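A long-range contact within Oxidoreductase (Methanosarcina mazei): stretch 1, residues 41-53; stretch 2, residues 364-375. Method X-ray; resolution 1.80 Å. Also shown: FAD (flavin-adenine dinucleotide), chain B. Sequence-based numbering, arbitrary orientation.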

# COMPACT_ATOMS: atom_id res chain seq x y z
N ASN A 41 -13.34 1.68 -4.96
CA ASN A 41 -13.68 0.85 -6.12
C ASN A 41 -13.88 1.69 -7.37
O ASN A 41 -14.23 2.87 -7.28
CB ASN A 41 -14.94 0.02 -5.85
CG ASN A 41 -14.73 -1.05 -4.80
OD1 ASN A 41 -13.76 -1.03 -4.04
ND2 ASN A 41 -15.66 -2.01 -4.75
N LEU A 42 -13.67 1.08 -8.52
CA LEU A 42 -13.98 1.71 -9.79
C LEU A 42 -14.81 0.72 -10.58
O LEU A 42 -14.34 -0.38 -10.88
CB LEU A 42 -12.70 2.04 -10.56
CG LEU A 42 -12.88 2.10 -12.08
CD1 LEU A 42 -13.70 3.31 -12.46
CD2 LEU A 42 -11.53 2.13 -12.78
N SER A 43 -16.06 1.09 -10.88
CA SER A 43 -16.94 0.23 -11.67
C SER A 43 -16.47 0.26 -13.12
O SER A 43 -16.40 1.32 -13.74
CB SER A 43 -18.39 0.72 -11.58
OG SER A 43 -18.87 0.69 -10.24
N TYR A 44 -16.13 -0.91 -13.67
CA TYR A 44 -15.60 -0.99 -15.03
C TYR A 44 -16.05 -2.27 -15.72
O TYR A 44 -15.64 -3.37 -15.36
CB TYR A 44 -14.07 -0.92 -15.02
CG TYR A 44 -13.46 -0.67 -16.38
CD1 TYR A 44 -13.39 0.61 -16.92
CD2 TYR A 44 -12.94 -1.73 -17.13
CE1 TYR A 44 -12.82 0.84 -18.17
CE2 TYR A 44 -12.38 -1.51 -18.38
CZ TYR A 44 -12.32 -0.23 -18.89
OH TYR A 44 -11.76 -0.01 -20.13
N LYS A 45 -16.92 -2.11 -16.71
CA LYS A 45 -17.42 -3.25 -17.49
C LYS A 45 -17.96 -4.40 -16.65
O LYS A 45 -17.74 -5.57 -16.95
CB LYS A 45 -16.34 -3.72 -18.47
CG LYS A 45 -16.01 -2.66 -19.51
CD LYS A 45 -15.06 -3.15 -20.58
CE LYS A 45 -14.86 -2.06 -21.63
NZ LYS A 45 -13.81 -2.41 -22.61
N GLY A 46 -18.68 -4.07 -15.58
CA GLY A 46 -19.31 -5.07 -14.74
C GLY A 46 -18.40 -5.60 -13.64
O GLY A 46 -18.81 -6.45 -12.86
N PHE A 47 -17.17 -5.10 -13.60
CA PHE A 47 -16.19 -5.48 -12.57
C PHE A 47 -16.03 -4.35 -11.56
O PHE A 47 -16.14 -3.17 -11.91
CB PHE A 47 -14.83 -5.74 -13.20
CG PHE A 47 -14.75 -7.02 -13.98
CD1 PHE A 47 -14.22 -8.16 -13.39
CD2 PHE A 47 -15.19 -7.09 -15.29
CE1 PHE A 47 -14.13 -9.36 -14.09
CE2 PHE A 47 -15.10 -8.28 -16.00
CZ PHE A 47 -14.57 -9.42 -15.40
N GLN A 48 -15.75 -4.71 -10.31
CA GLN A 48 -15.35 -3.73 -9.31
C GLN A 48 -13.82 -3.69 -9.26
O GLN A 48 -13.20 -4.41 -8.49
CB GLN A 48 -15.90 -4.09 -7.93
CG GLN A 48 -17.41 -3.89 -7.78
CD GLN A 48 -17.82 -2.44 -7.98
OE1 GLN A 48 -18.55 -2.11 -8.92
NE2 GLN A 48 -17.36 -1.56 -7.09
N LEU A 49 -13.23 -2.87 -10.13
CA LEU A 49 -11.79 -2.64 -10.09
C LEU A 49 -11.54 -1.66 -8.95
O LEU A 49 -12.43 -1.38 -8.14
CB LEU A 49 -11.30 -2.09 -11.44
CG LEU A 49 -11.63 -2.94 -12.68
CD1 LEU A 49 -10.95 -2.39 -13.96
CD2 LEU A 49 -11.25 -4.40 -12.44
N SER A 50 -10.33 -1.12 -8.87
CA SER A 50 -10.04 -0.19 -7.79
C SER A 50 -9.27 1.01 -8.30
O SER A 50 -8.71 1.00 -9.40
CB SER A 50 -9.23 -0.85 -6.68
OG SER A 50 -7.85 -0.90 -7.02
N SER A 51 -9.26 2.06 -7.48
CA SER A 51 -8.50 3.27 -7.77
C SER A 51 -7.01 3.12 -7.41
O SER A 51 -6.24 4.07 -7.53
CB SER A 51 -9.08 4.42 -6.97
OG SER A 51 -9.13 4.06 -5.60
N GLY A 52 -6.62 1.94 -6.95
CA GLY A 52 -5.24 1.69 -6.59
C GLY A 52 -5.11 0.30 -6.00
O GLY A 52 -4.84 -0.67 -6.72
N ALA A 53 -5.31 0.22 -4.69
CA ALA A 53 -5.07 -1.01 -3.92
C ALA A 53 -5.80 -2.24 -4.46
O ALA A 53 -6.91 -2.16 -4.99
CB ALA A 53 -5.44 -0.77 -2.45
N VAL A 364 -7.28 -9.08 -21.14
CA VAL A 364 -6.83 -7.92 -20.40
C VAL A 364 -7.97 -6.91 -20.35
O VAL A 364 -8.47 -6.47 -21.39
CB VAL A 364 -5.61 -7.30 -21.06
CG1 VAL A 364 -5.21 -6.01 -20.34
CG2 VAL A 364 -4.46 -8.32 -21.10
N LEU A 365 -8.38 -6.54 -19.14
CA LEU A 365 -9.51 -5.66 -18.92
C LEU A 365 -9.09 -4.19 -18.89
O LEU A 365 -9.68 -3.35 -19.55
CB LEU A 365 -10.23 -6.05 -17.63
CG LEU A 365 -11.52 -5.35 -17.19
CD1 LEU A 365 -12.64 -5.48 -18.22
CD2 LEU A 365 -11.97 -5.86 -15.81
N LEU A 366 -8.06 -3.89 -18.09
CA LEU A 366 -7.61 -2.51 -17.94
C LEU A 366 -6.19 -2.54 -17.40
O LEU A 366 -5.86 -3.37 -16.56
CB LEU A 366 -8.51 -1.75 -16.97
CG LEU A 366 -8.29 -0.23 -16.85
CD1 LEU A 366 -8.56 0.46 -18.19
CD2 LEU A 366 -9.14 0.37 -15.74
N ILE A 367 -5.35 -1.62 -17.89
CA ILE A 367 -4.00 -1.46 -17.35
C ILE A 367 -3.94 -0.07 -16.75
O ILE A 367 -4.34 0.90 -17.40
CB ILE A 367 -2.97 -1.62 -18.47
CG1 ILE A 367 -3.11 -3.01 -19.11
CG2 ILE A 367 -1.52 -1.38 -17.95
CD1 ILE A 367 -2.22 -3.19 -20.33
N GLN A 368 -3.49 0.02 -15.50
CA GLN A 368 -3.41 1.30 -14.79
C GLN A 368 -2.00 1.53 -14.25
O GLN A 368 -1.45 0.65 -13.59
CB GLN A 368 -4.42 1.29 -13.63
CG GLN A 368 -5.89 1.07 -14.09
CD GLN A 368 -6.84 0.68 -12.96
OE1 GLN A 368 -7.63 1.50 -12.49
NE2 GLN A 368 -6.77 -0.57 -12.54
N SER A 369 -1.42 2.70 -14.55
CA SER A 369 -0.05 3.00 -14.12
C SER A 369 -0.04 4.03 -13.00
O SER A 369 -0.86 4.97 -13.01
CB SER A 369 0.80 3.51 -15.28
OG SER A 369 0.91 2.53 -16.31
N TYR A 370 0.87 3.87 -12.05
CA TYR A 370 0.93 4.75 -10.88
C TYR A 370 2.34 5.23 -10.62
O TYR A 370 3.28 4.46 -10.59
CB TYR A 370 0.43 3.99 -9.64
CG TYR A 370 -1.00 3.54 -9.80
CD1 TYR A 370 -2.04 4.30 -9.28
CD2 TYR A 370 -1.30 2.37 -10.47
CE1 TYR A 370 -3.37 3.90 -9.43
CE2 TYR A 370 -2.62 1.96 -10.62
CZ TYR A 370 -3.65 2.73 -10.10
OH TYR A 370 -4.95 2.33 -10.25
N HIS A 371 2.47 6.53 -10.43
CA HIS A 371 3.79 7.08 -10.23
C HIS A 371 3.61 8.53 -9.84
O HIS A 371 2.50 9.07 -9.91
CB HIS A 371 4.61 6.97 -11.52
CG HIS A 371 3.99 7.66 -12.70
ND1 HIS A 371 3.11 7.03 -13.55
CD2 HIS A 371 4.16 8.92 -13.18
CE1 HIS A 371 2.73 7.89 -14.49
NE2 HIS A 371 3.35 9.03 -14.29
N ASP A 372 4.70 9.14 -9.37
CA ASP A 372 4.75 10.58 -9.12
C ASP A 372 3.61 11.08 -8.22
O ASP A 372 3.53 10.69 -7.05
CB ASP A 372 4.89 11.33 -10.45
CG ASP A 372 6.24 11.08 -11.10
OD1 ASP A 372 7.26 11.46 -10.48
OD2 ASP A 372 6.30 10.48 -12.20
N GLU A 373 2.73 11.94 -8.75
CA GLU A 373 1.72 12.56 -7.89
C GLU A 373 0.53 11.64 -7.55
O GLU A 373 -0.31 12.00 -6.72
CB GLU A 373 1.18 13.86 -8.50
CG GLU A 373 2.22 14.94 -8.71
CD GLU A 373 1.65 16.21 -9.33
OE1 GLU A 373 0.66 16.14 -10.09
OE2 GLU A 373 2.20 17.28 -9.05
N TRP A 374 0.45 10.49 -8.19
CA TRP A 374 -0.59 9.50 -7.89
C TRP A 374 0.10 8.15 -7.96
O TRP A 374 -0.08 7.37 -8.90
CB TRP A 374 -1.71 9.60 -8.94
CG TRP A 374 -3.06 8.98 -8.58
CD1 TRP A 374 -3.65 7.92 -9.19
CD2 TRP A 374 -3.99 9.43 -7.58
NE1 TRP A 374 -4.88 7.66 -8.62
CE2 TRP A 374 -5.11 8.58 -7.63
CE3 TRP A 374 -3.97 10.46 -6.64
CZ2 TRP A 374 -6.21 8.73 -6.79
CZ3 TRP A 374 -5.08 10.61 -5.79
CH2 TRP A 374 -6.17 9.75 -5.87
N PRO A 375 0.95 7.87 -6.95
CA PRO A 375 1.90 6.76 -7.00
C PRO A 375 1.38 5.52 -6.30
O PRO A 375 0.24 5.48 -5.86
CB PRO A 375 3.07 7.31 -6.19
CG PRO A 375 2.37 8.13 -5.10
CD PRO A 375 1.14 8.71 -5.76
PA FAD B . -4.71 9.00 -0.87
O1A FAD B . -3.43 9.56 -1.46
O2A FAD B . -5.25 7.74 -1.51
O5B FAD B . -5.84 10.14 -0.93
C5B FAD B . -5.47 11.51 -0.98
C4B FAD B . -6.78 12.24 -1.29
O4B FAD B . -6.60 13.64 -1.27
C3B FAD B . -7.30 11.86 -2.68
O3B FAD B . -8.63 11.38 -2.59
C2B FAD B . -7.23 13.18 -3.46
O2B FAD B . -8.25 13.31 -4.43
C1B FAD B . -7.32 14.22 -2.35
N9A FAD B . -6.69 15.51 -2.66
C8A FAD B . -5.48 15.77 -3.27
N7A FAD B . -5.29 17.12 -3.27
C5A FAD B . -6.37 17.70 -2.67
C6A FAD B . -6.71 19.02 -2.42
N6A FAD B . -5.85 20.00 -2.69
N1A FAD B . -7.90 19.29 -1.78
C2A FAD B . -8.75 18.27 -1.39
N3A FAD B . -8.41 16.96 -1.64
C4A FAD B . -7.24 16.70 -2.28
N1 FAD B . -2.26 -0.92 -0.18
C2 FAD B . -2.63 -2.04 0.53
O2 FAD B . -2.70 -2.00 1.77
N3 FAD B . -2.89 -3.22 -0.15
C4 FAD B . -2.78 -3.28 -1.53
O4 FAD B . -3.02 -4.32 -2.14
C4X FAD B . -2.41 -2.15 -2.24
N5 FAD B . -2.28 -2.21 -3.62
C5X FAD B . -1.91 -1.07 -4.32
C6 FAD B . -1.80 -1.11 -5.71
C7 FAD B . -1.45 0.04 -6.42
C7M FAD B . -1.33 -0.03 -7.92
C8 FAD B . -1.22 1.22 -5.72
C8M FAD B . -0.84 2.48 -6.44
C9 FAD B . -1.32 1.26 -4.33
C9A FAD B . -1.68 0.11 -3.63
N10 FAD B . -1.79 0.15 -2.24
C10 FAD B . -2.15 -0.97 -1.55
C1' FAD B . -1.45 1.38 -1.47
C2' FAD B . -2.75 2.11 -1.10
O2' FAD B . -3.59 2.17 -2.25
C3' FAD B . -2.41 3.51 -0.60
O3' FAD B . -1.34 3.42 0.33
C4' FAD B . -3.55 4.26 0.07
O4' FAD B . -4.74 4.22 -0.69
C5' FAD B . -3.11 5.72 0.18
O5' FAD B . -4.01 6.36 1.06
P FAD B . -3.69 7.82 1.59
O1P FAD B . -4.19 7.93 3.01
O2P FAD B . -2.24 8.20 1.39
O3P FAD B . -4.59 8.83 0.72
O HOH W 1 -10.10 -1.49 -21.50
O HOH W 2 -11.44 -3.79 -21.50
O HOH W 3 -6.97 5.95 -9.18

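Water does much of the polar work in this contact: a direct hydrogen bond between the stretches, from Tyr370 OH to Ser51 O at 3.5 Å, is weak, whereas three ordered waters bridge the stretches with shorter bonds. The example illustrates a general principle, that strands too far apart to pair through their backbones can be joined by apolar side chains, with solvent serving the polar groups left over.

Stretch 1 is a hairpin. Its strands, 41-44 and 47-50, are linked by a type I' turn from Tyr44 to Phe47, where Gly46 adopts backbone angles that would jam a CB against the preceding carbonyl. Strand 364-370 runs nearly parallel to 47-50, at 15°, but their axes stay 10.0 Å apart, a spacing filled by side chains.

Two leucines dominate the filling. Leu365 starts out sideways, yet its end reaches the hairpin, and its CD2 lies over the face of the Phe47 ring, 3.5 Å from Phe47 CD2, and also packs 3.7 Å from Leu49 CD2. Leu366 points toward the hairpin and sets its CD2 almost on the normal of the Tyr44 ring, 4.3 Å from the centroid, a CH-pi contact in which a polarizable methyl meets the pi cloud. The same Leu366 CD2 lies 3.7 Å from Leu49 CD1.

At the turn, the Leu365 carbonyl accepts from two waters, each with Leu365 O at 2.7 Å; one also bonds Tyr44 OH at 2.6 Å, the other accepts from Lys45 NZ at 3.0 Å. At the far end, a third water donates to Ser51 O at 2.6 Å and accepts from Trp374 NE1 at 2.8 Å, spanning a pair too distant to bond directly. Here the flavin joins the packing: FAD C7M covers one face of the Tyr370 ring, 3.5 Å from Tyr370 CD2, while Ser51 O approaches the ring's edge.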